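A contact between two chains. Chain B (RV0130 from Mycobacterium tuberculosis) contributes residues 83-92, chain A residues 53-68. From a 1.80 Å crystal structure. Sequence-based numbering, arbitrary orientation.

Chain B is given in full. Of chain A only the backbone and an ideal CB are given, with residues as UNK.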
ATOM      1  N   VAL B  83       5.005  15.343  18.177  1.00 29.34           N
ATOM      2  CA  VAL B  83       3.925  14.910  17.310  1.00 27.14           C
ATOM      3  C   VAL B  83       3.012  13.946  18.059  1.00 25.60           C
ATOM      4  O   VAL B  83       3.475  12.973  18.643  1.00 26.04           O
ATOM      5  CB  VAL B  83       4.440  14.276  15.975  1.00 26.47           C
ATOM      6  CG1 VAL B  83       5.251  15.297  15.157  1.00 26.25           C
ATOM      7  CG2 VAL B  83       5.249  13.035  16.231  1.00 26.21           C
ATOM      8  N   LYS B  84       1.721  14.252  18.030  1.00 24.38           N
ATOM      9  CA  LYS B  84       0.689  13.414  18.635  1.00 23.63           C
ATOM     10  C   LYS B  84       0.473  12.141  17.835  1.00 21.00           C
ATOM     11  O   LYS B  84       0.435  11.040  18.382  1.00 20.41           O
ATOM     12  CB  LYS B  84      -0.617  14.193  18.688  1.00 24.17           C
ATOM     13  CG  LYS B  84      -0.757  15.137  19.877  1.00 28.90           C
ATOM     14  CD  LYS B  84      -2.237  15.131  20.258  1.00 33.40           C
ATOM     15  CE  LYS B  84      -2.753  13.684  20.236  1.00 36.61           C
ATOM     16  NZ  LYS B  84      -4.215  13.569  19.989  1.00 36.36           N
ATOM     17  N   LEU B  85       0.315  12.304  16.523  1.00 19.25           N
ATOM     18  CA  LEU B  85       0.150  11.155  15.625  1.00 17.85           C
ATOM     19  C   LEU B  85       0.644  11.527  14.218  1.00 16.76           C
ATOM     20  O   LEU B  85       0.735  12.722  13.878  1.00 16.46           O
ATOM     21  CB  LEU B  85      -1.325  10.710  15.578  1.00 17.85           C
ATOM     22  CG  LEU B  85      -2.402  11.655  15.005  1.00 18.77           C
ATOM     23  CD1 LEU B  85      -2.495  11.558  13.486  1.00 22.91           C
ATOM     24  CD2 LEU B  85      -3.745  11.362  15.588  1.00 22.72           C
ATOM     25  N   ALA B  86       0.955  10.485  13.435  1.00 15.62           N
ATOM     26  CA  ALA B  86       1.292  10.608  12.020  1.00 14.41           C
ATOM     27  C   ALA B  86       0.333   9.731  11.230  1.00 13.78           C
ATOM     28  O   ALA B  86       0.086   8.571  11.592  1.00 14.89           O
ATOM     29  CB  ALA B  86       2.733  10.175  11.758  1.00 13.48           C
ATOM     30  N   ILE B  87      -0.200  10.277  10.149  1.00 12.70           N
ATOM     31  CA  ILE B  87      -1.209   9.563   9.382  1.00 12.90           C
ATOM     32  C   ILE B  87      -0.843   9.619   7.901  1.00 11.62           C
ATOM     33  O   ILE B  87      -0.392  10.651   7.391  1.00 11.72           O
ATOM     34  CB  ILE B  87      -2.674  10.079   9.678  1.00 13.87           C
ATOM     35  CG1 ILE B  87      -3.715   9.187   8.966  1.00 13.90           C
ATOM     36  CG2 ILE B  87      -2.794  11.557   9.355  1.00 15.10           C
ATOM     37  CD1 ILE B  87      -5.138   9.229   9.567  1.00 15.84           C
ATOM     38  N   ASN B  88      -0.968   8.465   7.256  1.00 10.39           N
ATOM     39  CA  ASN B  88      -0.786   8.340   5.816  1.00  9.18           C
ATOM     40  C   ASN B  88      -1.785   9.247   5.075  1.00  8.94           C
ATOM     41  O   ASN B  88      -3.010   9.076   5.181  1.00  9.85           O
ATOM     42  CB  ASN B  88      -0.989   6.858   5.449  1.00  8.78           C
ATOM     43  CG  ASN B  88      -0.557   6.527   4.043  1.00  8.70           C
ATOM     44  OD1 ASN B  88      -0.407   7.409   3.187  1.00  7.56           O
ATOM     45  ND2 ASN B  88      -0.351   5.246   3.798  1.00  7.27           N
ATOM     46  N   TYR B  89      -1.272  10.246   4.367  1.00  8.33           N
ATOM     47  CA  TYR B  89      -2.161  11.123   3.597  1.00  9.43           C
ATOM     48  C   TYR B  89      -2.353  10.598   2.174  1.00  9.54           C
ATOM     49  O   TYR B  89      -3.359  10.895   1.513  1.00 10.60           O
ATOM     50  CB  TYR B  89      -1.650  12.575   3.605  1.00 11.15           C
ATOM     51  CG  TYR B  89      -2.521  13.538   2.824  1.00 13.61           C
ATOM     52  CD1 TYR B  89      -3.678  14.093   3.397  1.00 16.82           C
ATOM     53  CD2 TYR B  89      -2.196  13.891   1.510  1.00 16.00           C
ATOM     54  CE1 TYR B  89      -4.480  14.989   2.670  1.00 15.94           C
ATOM     55  CE2 TYR B  89      -2.977  14.763   0.797  1.00 16.49           C
ATOM     56  CZ  TYR B  89      -4.118  15.309   1.379  1.00 18.32           C
ATOM     57  OH  TYR B  89      -4.898  16.171   0.642  1.00 19.34           O
ATOM     58  N   GLY B  90      -1.397   9.798   1.701  1.00  8.27           N
ATOM     59  CA  GLY B  90      -1.538   9.222   0.354  1.00  6.79           C
ATOM     60  C   GLY B  90      -0.203   8.996  -0.335  1.00  6.73           C
ATOM     61  O   GLY B  90       0.841   9.083   0.294  1.00  6.46           O
ATOM     62  N   LEU B  91      -0.261   8.680  -1.642  1.00  6.57           N
ATOM     63  CA  LEU B  91       0.916   8.399  -2.460  1.00  6.75           C
ATOM     64  C   LEU B  91       0.789   9.230  -3.735  1.00  6.22           C
ATOM     65  O   LEU B  91      -0.326   9.494  -4.186  1.00  6.72           O
ATOM     66  CB  LEU B  91       0.960   6.900  -2.834  1.00  7.51           C
ATOM     67  CG  LEU B  91       1.214   5.817  -1.761  1.00  7.17           C
ATOM     68  CD1 LEU B  91       2.511   6.151  -1.009  1.00  7.60           C
ATOM     69  CD2 LEU B  91       0.026   5.596  -0.810  1.00  9.16           C
ATOM     70  N   ASN B  92       1.906   9.668  -4.314  1.00  6.28           N
ATOM     71  CA  ASN B  92       1.857  10.094  -5.707  1.00  7.27           C
ATOM     72  C   ASN B  92       2.359   8.898  -6.520  1.00  7.23           C
ATOM     73  O   ASN B  92       1.851   7.804  -6.289  1.00  8.80           O
ATOM     74  CB  ASN B  92       2.547  11.449  -5.923  1.00  7.55           C
ATOM     75  CG  ASN B  92       1.895  12.542  -5.079  1.00 10.50           C
ATOM     76  OD1 ASN B  92       0.658  12.593  -4.988  1.00 11.43           O
ATOM     77  ND2 ASN B  92       2.708  13.362  -4.405  1.00  9.22           N
TER
ATOM     78  N   UNK A  53      -8.990   7.637  23.390  1.00 27.66           N
ATOM     79  CA  UNK A  53      -8.754   8.977  23.952  1.00 27.20           C
ATOM     80  C   UNK A  53      -8.198   9.985  22.944  1.00 27.13           C
ATOM     81  O   UNK A  53      -8.040  11.159  23.256  1.00 27.64           O
ATOM     82  CB  UNK A  53      -7.786   8.871  25.132  1.00 27.20           C
ATOM     83  N   UNK A  54      -7.879   9.533  21.735  1.00 26.58           N
ATOM     84  CA  UNK A  54      -7.318  10.435  20.731  1.00 25.49           C
ATOM     85  C   UNK A  54      -8.373  11.037  19.825  1.00 26.17           C
ATOM     86  O   UNK A  54      -9.573  10.848  20.057  1.00 26.65           O
ATOM     87  CB  UNK A  54      -6.284   9.693  19.882  1.00 25.49           C
ATOM     88  N   UNK A  55      -7.935  11.732  18.762  1.00 25.68           N
ATOM     89  CA  UNK A  55      -8.764  12.557  17.872  1.00 26.05           C
ATOM     90  C   UNK A  55      -9.842  11.776  17.103  1.00 26.08           C
ATOM     91  O   UNK A  55     -10.853  12.350  16.688  1.00 26.72           O
ATOM     92  CB  UNK A  55      -7.860  13.274  16.867  1.00 26.05           C
ATOM     93  N   UNK A  56      -9.640  10.485  16.930  1.00 25.02           N
ATOM     94  CA  UNK A  56     -10.610   9.672  16.210  1.00 24.90           C
ATOM     95  C   UNK A  56     -11.624   8.955  17.104  1.00 25.32           C
ATOM     96  O   UNK A  56     -12.625   8.427  16.599  1.00 25.12           O
ATOM     97  CB  UNK A  56      -9.865   8.635  15.367  1.00 24.90           C
ATOM     98  N   UNK A  57     -11.368   8.930  18.420  1.00 25.34           N
ATOM     99  CA  UNK A  57     -12.266   8.262  19.388  1.00 25.42           C
ATOM    100  C   UNK A  57     -12.282   6.739  19.376  1.00 25.15           C
ATOM    101  O   UNK A  57     -12.910   6.100  20.216  1.00 26.48           O
ATOM    102  CB  UNK A  57     -13.697   8.744  19.142  1.00 25.42           C
ATOM    103  N   UNK A  58     -11.582   6.140  18.426  1.00 23.57           N
ATOM    104  CA  UNK A  58     -11.510   4.695  18.316  1.00 22.91           C
ATOM    105  C   UNK A  58     -10.343   4.426  17.381  1.00 20.92           C
ATOM    106  O   UNK A  58      -9.832   5.367  16.764  1.00 20.10           O
ATOM    107  CB  UNK A  58     -12.816   4.081  17.809  1.00 22.91           C
ATOM    108  N   UNK A  59      -9.936   3.169  17.287  1.00 20.01           N
ATOM    109  CA  UNK A  59      -8.831   2.781  16.405  1.00 18.98           C
ATOM    110  C   UNK A  59      -9.275   2.945  14.952  1.00 17.82           C
ATOM    111  O   UNK A  59     -10.457   2.728  14.635  1.00 17.49           O
ATOM    112  CB  UNK A  59      -8.387   1.343  16.678  1.00 18.98           C
ATOM    113  N   UNK A  60      -8.334   3.321  14.084  1.00 16.14           N
ATOM    114  CA  UNK A  60      -8.601   3.421  12.637  1.00 14.76           C
ATOM    115  C   UNK A  60      -7.657   2.482  11.865  1.00 14.65           C
ATOM    116  O   UNK A  60      -6.563   2.148  12.352  1.00 13.61           O
ATOM    117  CB  UNK A  60      -8.431   4.863  12.154  1.00 14.76           C
ATOM    118  N   UNK A  61      -8.073   2.040  10.678  1.00 12.54           N
ATOM    119  CA  UNK A  61      -7.233   1.191   9.837  1.00 11.96           C
ATOM    120  C   UNK A  61      -5.985   1.954   9.375  1.00 10.06           C
ATOM    121  O   UNK A  61      -5.980   3.161   9.291  1.00 10.51           O
ATOM    122  CB  UNK A  61      -8.026   0.686   8.630  1.00 11.96           C
ATOM    123  N   UNK A  62      -4.937   1.213   9.043  1.00  9.55           N
ATOM    124  CA  UNK A  62      -3.787   1.792   8.351  1.00  8.81           C
ATOM    125  C   UNK A  62      -4.261   2.164   6.945  1.00  7.87           C
ATOM    126  O   UNK A  62      -4.934   1.365   6.309  1.00  8.23           O
ATOM    127  CB  UNK A  62      -2.601   0.826   8.311  1.00  8.81           C
ATOM    128  N   UNK A  63      -3.942   3.360   6.476  1.00  6.73           N
ATOM    129  CA  UNK A  63      -4.196   3.705   5.056  1.00  7.38           C
ATOM    130  C   UNK A  63      -3.568   2.690   4.109  1.00  6.37           C
ATOM    131  O   UNK A  63      -4.160   2.352   3.048  1.00  6.43           O
ATOM    132  CB  UNK A  63      -3.653   5.100   4.740  1.00  7.38           C
ATOM    133  N   UNK A  64      -2.403   2.160   4.477  1.00  6.27           N
ATOM    134  CA  UNK A  64      -1.742   1.209   3.590  1.00  6.82           C
ATOM    135  C   UNK A  64      -2.538  -0.076   3.533  1.00  8.08           C
ATOM    136  O   UNK A  64      -2.438  -0.810   2.561  1.00  8.20           O
ATOM    137  CB  UNK A  64      -0.310   0.931   4.051  1.00  6.82           C
ATOM    138  N   UNK A  65      -3.326  -0.354   4.581  1.00  7.75           N
ATOM    139  CA  UNK A  65      -4.139  -1.556   4.545  1.00  9.38           C
ATOM    140  C   UNK A  65      -5.353  -1.354   3.650  1.00  7.65           C
ATOM    141  O   UNK A  65      -5.631  -2.196   2.821  1.00  7.39           O
ATOM    142  CB  UNK A  65      -4.576  -1.950   5.957  1.00  9.38           C
ATOM    143  N   UNK A  66      -6.073  -0.251   3.835  1.00  7.81           N
ATOM    144  CA  UNK A  66      -7.258   0.032   2.998  1.00  7.62           C
ATOM    145  C   UNK A  66      -6.864  -0.002   1.504  1.00  6.86           C
ATOM    146  O   UNK A  66      -7.538  -0.612   0.666  1.00  7.23           O
ATOM    147  CB  UNK A  66      -7.861   1.391   3.360  1.00  7.62           C
ATOM    148  N   UNK A  67      -5.742   0.629   1.194  1.00  6.25           N
ATOM    149  CA  UNK A  67      -5.211   0.608  -0.181  1.00  6.84           C
ATOM    150  C   UNK A  67      -4.988  -0.835  -0.632  1.00  6.75           C
ATOM    151  O   UNK A  67      -5.343  -1.190  -1.743  1.00  7.59           O
ATOM    152  CB  UNK A  67      -3.905   1.400  -0.273  1.00  6.84           C
ATOM    153  N   UNK A  68      -4.398  -1.651   0.246  1.00  6.80           N
ATOM    154  CA  UNK A  68      -4.090  -3.063  -0.027  1.00  6.75           C
ATOM    155  C   UNK A  68      -5.321  -3.977  -0.089  1.00  7.49           C
ATOM    156  O   UNK A  68      -5.199  -5.158  -0.442  1.00  7.86           O
ATOM    157  CB  UNK A  68      -3.137  -3.588   1.049  1.00  6.75           C
TER

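Position 53 lies clear of chain B; it is A53(A). At 54 the ideal CB would point toward chain B, 4.4 Å from NZ of K84(B), so a small residue would fit as well as none. The deposited G54(A) opens a type I turn, closed by a hydrogen bond from N of 57 to O of G54(A) (3.1 Å).

Position 55 has phi -63° and faces NZ of K84(B) and CD2 of L85(B). Proline suits that phi; a compact apolar residue, or an acidic or polar one offering the lysine an acceptor, would also serve. It is P55(A), whose CG lies 3.7 Å from CD2 of L85(B) and 3.3 Å from NZ of K84(B).

At 56 CA-to-CB again points toward chain B, but nothing of the strand's stretch comes within 5.5 Å of the ideal CB, and the nearest groups are apolar ends of L85(B) and I87(B). A long apolar or aromatic side chain would suit, being long enough to reach them. F56(A), with chi1 in m, does so: its CE2 is 3.8 Å from CD2 of L85(B) and its CZ 3.8 Å from CD1 of I87(B).

The positive phi of 57 (72°) favours glycine, and G57(A) is found. Positions 58 and 59, out of reach, are T58(A) and T59(A).

Position 60 points toward I87(B) from a distance, calling for leucine, isoleucine, methionine or another extended apolar group. I60(A) brings CD1 to 3.6 Å from CD1 of I87(B). Position 61, out of reach, is A61(A). The CB of 62 points sideways; this N-cap site could take many polar residues, and holds H62(A), without contact to chain B.

Position 63 is the most restrictive. Its ideal CB would sit a tight 3.3 Å from CB of N88(B), so glycine is the natural fit, and G63(A) lets the backbones approach to 5.8 Å between the CA atoms of G63(A) and N88(B). Water 1 bridges N of G63(A) and N of N88(B) through weak hydrogen bonds, each 3.4 Å.

At 64 CA-to-CB runs sideways, yet a long side chain could turn back toward the amide of N88(B) and the end of L91(B); an aromatic or large aliphatic group would suit. ND2 of N88(B) lies over one face of the F64(A) ring, 3.3 Å from CD2 of F64(A), and CE1 of F64(A) is 3.9 Å from CD2 of L91(B). Water 2 accepts from N of F64(A) (3.0 Å) and ND2 of N88(B) (3.2 Å).

Positions 65, 66 and 68 are out of reach: selenomethionine M65(A), T66(A) and A68(A). Position 67 points toward L91(B), favouring a branched or long apolar residue; L67(A) puts CD2 4.1 Å from CD2 of L91(B).

Chain A, residues 53-68: AGPFGTTIAHGFMTLA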
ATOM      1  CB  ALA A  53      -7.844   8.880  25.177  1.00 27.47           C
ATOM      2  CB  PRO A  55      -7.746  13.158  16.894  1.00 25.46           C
ATOM      3  CG  PRO A  55      -6.406  12.969  17.552  1.00 25.69           C
ATOM      4  CD  PRO A  55      -6.524  11.717  18.335  1.00 25.17           C
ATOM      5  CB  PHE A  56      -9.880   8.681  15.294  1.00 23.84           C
ATOM      6  CG  PHE A  56      -8.914   9.339  14.345  1.00 22.89           C
ATOM      7  CD1 PHE A  56      -9.379  10.023  13.223  1.00 22.83           C
ATOM      8  CD2 PHE A  56      -7.537   9.253  14.551  1.00 22.42           C
ATOM      9  CE1 PHE A  56      -8.484  10.641  12.335  1.00 22.07           C
ATOM     10  CE2 PHE A  56      -6.627   9.859  13.646  1.00 19.80           C
ATOM     11  CZ  PHE A  56      -7.110  10.553  12.550  1.00 21.44           C
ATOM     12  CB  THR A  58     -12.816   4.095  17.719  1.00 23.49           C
ATOM     13  OG1 THR A  58     -12.765   2.662  17.780  1.00 25.19           O
ATOM     14  CG2 THR A  58     -13.016   4.549  16.253  1.00 24.80           C
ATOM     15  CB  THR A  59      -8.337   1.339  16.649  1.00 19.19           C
ATOM     16  OG1 THR A  59      -9.439   0.426  16.751  1.00 21.22           O
ATOM     17  CG2 THR A  59      -7.489   1.261  17.943  1.00 19.77           C
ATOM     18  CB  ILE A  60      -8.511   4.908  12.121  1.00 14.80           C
ATOM     19  CG1 ILE A  60      -7.099   5.499  12.259  1.00 14.71           C
ATOM     20  CG2 ILE A  60      -9.531   5.820  12.805  1.00 15.60           C
ATOM     21  CD1 ILE A  60      -6.946   6.866  11.627  1.00 14.79           C
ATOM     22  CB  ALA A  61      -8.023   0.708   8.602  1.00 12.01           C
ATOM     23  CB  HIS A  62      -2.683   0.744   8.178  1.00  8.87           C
ATOM     24  CG  HIS A  62      -2.152   0.172   9.455  1.00 10.93           C
ATOM     25  ND1 HIS A  62      -2.845  -0.757  10.204  1.00  9.99           N
ATOM     26  CD2 HIS A  62      -0.950   0.330  10.065  1.00 10.83           C
ATOM     27  CE1 HIS A  62      -2.115  -1.105  11.250  1.00 13.60           C
ATOM     28  NE2 HIS A  62      -0.964  -0.453  11.195  1.00 10.50           N
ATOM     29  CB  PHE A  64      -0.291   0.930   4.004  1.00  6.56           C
ATOM     30  CG  PHE A  64       0.702   1.968   3.537  1.00  6.07           C
ATOM     31  CD1 PHE A  64       0.821   2.304   2.172  1.00  5.86           C
ATOM     32  CD2 PHE A  64       1.536   2.595   4.457  1.00  5.87           C
ATOM     33  CE1 PHE A  64       1.764   3.243   1.759  1.00  5.95           C
ATOM     34  CE2 PHE A  64       2.511   3.531   4.036  1.00  6.16           C
ATOM     35  CZ  PHE A  64       2.613   3.871   2.706  1.00  5.09           C
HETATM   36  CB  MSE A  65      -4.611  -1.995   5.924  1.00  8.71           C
HETATM   37  CG  MSE A  65      -5.460  -3.272   5.811  1.00 11.34           C
HETATM   38 SE   MSE A  65      -5.877  -4.053   7.532  1.00 20.05          SE
HETATM   39  CE  MSE A  65      -6.256  -2.843   8.160  1.00  9.11           C
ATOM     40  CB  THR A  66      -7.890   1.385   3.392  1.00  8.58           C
ATOM     41  OG1 THR A  66      -8.285   1.327   4.779  1.00  9.16           O
ATOM     42  CG2 THR A  66      -9.139   1.674   2.568  1.00  8.77           C
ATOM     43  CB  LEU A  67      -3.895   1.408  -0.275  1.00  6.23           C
ATOM     44  CG  LEU A  67      -3.176   1.341  -1.639  1.00  5.81           C
ATOM     45  CD1 LEU A  67      -4.031   1.960  -2.739  1.00  5.79           C
ATOM     46  CD2 LEU A  67      -1.818   2.042  -1.548  1.00  6.45           C
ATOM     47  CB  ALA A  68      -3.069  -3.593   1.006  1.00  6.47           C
TER
HETATM   48  O   HOH W   1      -2.272   5.538   8.484  1.00  2.08           O
HETATM   49  O   HOH W   2      -0.755   3.622   6.551  1.00  6.13           O
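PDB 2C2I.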